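Exopolysaccharide biosynthesis protein (Pantoea stewartii subsp. stewartii DC283, PDB 6TGF) probably hydrolyses glycan chains of the bacterial biofilm matrix, acting as an exopolysaccharide-modifying enzyme with a phage tailspike-like parallel beta-helix fold. Local coordinates at residues 280-286 with 318-323. Residue numbers count along the deposited sequence, not the author numbering.
Sequences VTGCDFG and FVFEVS
Two successive rungs of a right-handed parallel beta-helix pair in register here, G282 facing V319, C283 F320, D284 E321 and F285 V322, with CA atoms 4.4 to 5.0 Å apart. F318 ends one face of its coil; its O takes a hydrogen bond from a water (2.6 Å) that also donates weakly to C283 O (3.2 Å). At V319 the backbone leaves extended geometry (phi/psi -65/-35) and turns the corner. V319 O accepts from C283 N (2.8 Å), and V319 CG1 meets V280 CG1 (3.6 Å), a close fit between small branched apolar side chains beside the turn. F320 turns its ring inward: CD1 lies 4.1 Å from C283 CB and at the ring edge of F285 (CE2, 4.3 Å), large apolar groups suited to the helix interior. E321 N donates to C283 O and E321 O accepts from F285 N, both 2.8 Å, completing the parallel ladder. Charge suits E321: its CA-to-CB bond shares the outer, more exposed face with D284, and its carboxylate salt-bridges R349. V322, buried against F293 and F285 (V322 CG1 to F285 CD2 4.0 Å), suits a branched apolar residue. Beyond, the strands part, and a water bridges S323 N (2.8 Å) and F285 O (2.7 Å). Strand 283-284 starts its parallel sheet; strand 346-350 continues the stack beyond 318-323, while helix 252-265 covers V280, C283 and F285, and strand 290-296 meets the inward side chains.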
loop_
_atom_site.group_PDB
_atom_site.type_symbol
_atom_site.label_atom_id
_atom_site.label_comp_id
_atom_site.label_asym_id
_atom_site.label_seq_id
_atom_site.Cartn_x
_atom_site.Cartn_y
_atom_site.Cartn_z
ATOM N N VAL B 280 23.143 11.007 21.424
ATOM C CA VAL B 280 22.793 12.320 20.808
ATOM C C VAL B 280 22.124 13.197 21.873
ATOM O O VAL B 280 21.035 12.820 22.342
ATOM C CB VAL B 280 21.878 12.134 19.580
ATOM C CG1 VAL B 280 21.534 13.458 18.917
ATOM C CG2 VAL B 280 22.479 11.175 18.562
ATOM N N THR B 281 22.758 14.314 22.238
ATOM C CA THR B 281 22.152 15.400 23.055
ATOM C C THR B 281 21.249 16.243 22.147
ATOM O O THR B 281 21.478 16.236 20.920
ATOM C CB THR B 281 23.221 16.257 23.746
ATOM O OG1 THR B 281 24.129 16.737 22.754
ATOM C CG2 THR B 281 23.983 15.500 24.810
ATOM N N GLY B 282 20.267 16.934 22.735
ATOM C CA GLY B 282 19.286 17.782 22.030
ATOM C C GLY B 282 19.932 18.639 20.952
ATOM O O GLY B 282 20.744 19.515 21.302
ATOM N N CYS B 283 19.584 18.389 19.686
ATOM C CA CYS B 283 20.037 19.157 18.495
ATOM C C CYS B 283 18.947 20.158 18.095
ATOM O O CYS B 283 17.846 19.708 17.720
ATOM C CB CYS B 283 20.353 18.231 17.327
ATOM S SG CYS B 283 21.835 17.222 17.586
ATOM N N ASP B 284 19.249 21.458 18.177
ATOM C CA ASP B 284 18.311 22.566 17.851
ATOM C C ASP B 284 18.689 23.162 16.488
ATOM O O ASP B 284 19.681 23.910 16.424
ATOM C CB ASP B 284 18.300 23.621 18.961
ATOM C CG ASP B 284 17.089 24.541 18.936
ATOM O OD1 ASP B 284 16.667 24.934 17.827
ATOM O OD2 ASP B 284 16.571 24.856 20.028
ATOM N N PHE B 285 17.921 22.826 15.446
ATOM C CA PHE B 285 17.970 23.447 14.095
ATOM C C PHE B 285 16.753 24.367 13.931
ATOM O O PHE B 285 16.183 24.437 12.820
ATOM C CB PHE B 285 17.990 22.371 13.004
ATOM C CG PHE B 285 18.880 21.187 13.282
ATOM C CD1 PHE B 285 20.258 21.290 13.167
ATOM C CD2 PHE B 285 18.340 19.962 13.645
ATOM C CE1 PHE B 285 21.074 20.196 13.414
ATOM C CE2 PHE B 285 19.157 18.869 13.893
ATOM C CZ PHE B 285 20.522 18.988 13.774
ATOM N N GLY B 286 16.377 25.065 15.009
ATOM C CA GLY B 286 15.073 25.741 15.152
ATOM C C GLY B 286 15.089 27.174 14.650
ATOM O O GLY B 286 16.166 27.651 14.234
ATOM N N PHE B 318 13.010 17.402 22.894
ATOM C CA PHE B 318 13.138 16.591 21.652
ATOM C C PHE B 318 14.619 16.448 21.282
ATOM O O PHE B 318 15.372 17.428 21.438
ATOM C CB PHE B 318 12.347 17.226 20.505
ATOM C CG PHE B 318 10.863 17.331 20.746
ATOM C CD1 PHE B 318 10.011 16.297 20.398
ATOM C CD2 PHE B 318 10.315 18.463 21.326
ATOM C CE1 PHE B 318 8.647 16.394 20.624
ATOM C CE2 PHE B 318 8.950 18.558 21.553
ATOM C CZ PHE B 318 8.119 17.523 21.200
ATOM N N VAL B 319 15.016 15.266 20.799
ATOM C CA VAL B 319 16.410 14.969 20.346
ATOM C C VAL B 319 16.714 15.844 19.122
ATOM O O VAL B 319 17.872 16.284 18.990
ATOM C CB VAL B 319 16.620 13.469 20.048
ATOM C CG1 VAL B 319 18.019 13.178 19.521
ATOM C CG2 VAL B 319 16.334 12.599 21.264
ATOM N N PHE B 320 15.708 16.100 18.275
ATOM C CA PHE B 320 15.807 16.942 17.052
ATOM C C PHE B 320 14.704 18.009 17.059
ATOM O O PHE B 320 13.514 17.643 17.017
ATOM C CB PHE B 320 15.730 16.062 15.803
ATOM C CG PHE B 320 16.723 14.928 15.788
ATOM C CD1 PHE B 320 18.085 15.183 15.811
ATOM C CD2 PHE B 320 16.300 13.608 15.757
ATOM C CE1 PHE B 320 19.003 14.142 15.803
ATOM C CE2 PHE B 320 17.218 12.569 15.747
ATOM C CZ PHE B 320 18.567 12.837 15.771
ATOM N N GLU B 321 15.098 19.287 17.117
ATOM C CA GLU B 321 14.200 20.469 16.990
ATOM C C GLU B 321 14.372 21.068 15.591
ATOM O O GLU B 321 15.241 21.945 15.425
ATOM C CB GLU B 321 14.522 21.514 18.061
ATOM C CG GLU B 321 14.091 21.109 19.455
ATOM C CD GLU B 321 12.616 21.305 19.758
ATOM O OE1 GLU B 321 11.839 21.556 18.815
ATOM O OE2 GLU B 321 12.246 21.208 20.945
ATOM N N VAL B 322 13.572 20.609 14.625
ATOM C CA VAL B 322 13.685 20.994 13.187
ATOM C C VAL B 322 12.583 22.004 12.850
ATOM O O VAL B 322 11.582 22.068 13.588
ATOM C CB VAL B 322 13.629 19.762 12.262
ATOM C CG1 VAL B 322 14.647 18.710 12.672
ATOM C CG2 VAL B 322 12.236 19.151 12.187
ATOM N N SER B 323 12.788 22.763 11.772
ATOM C CA SER B 323 11.811 23.712 11.176
ATOM C C SER B 323 11.976 23.696 9.651
ATOM O O SER B 323 12.650 24.600 9.116
ATOM C CB SER B 323 11.978 25.096 11.750
ATOM O OG SER B 323 11.080 26.010 11.138
HETATM O O HOH W 1 16.692 19.587 20.696
HETATM O O HOH W 2 15.406 22.763 10.861
#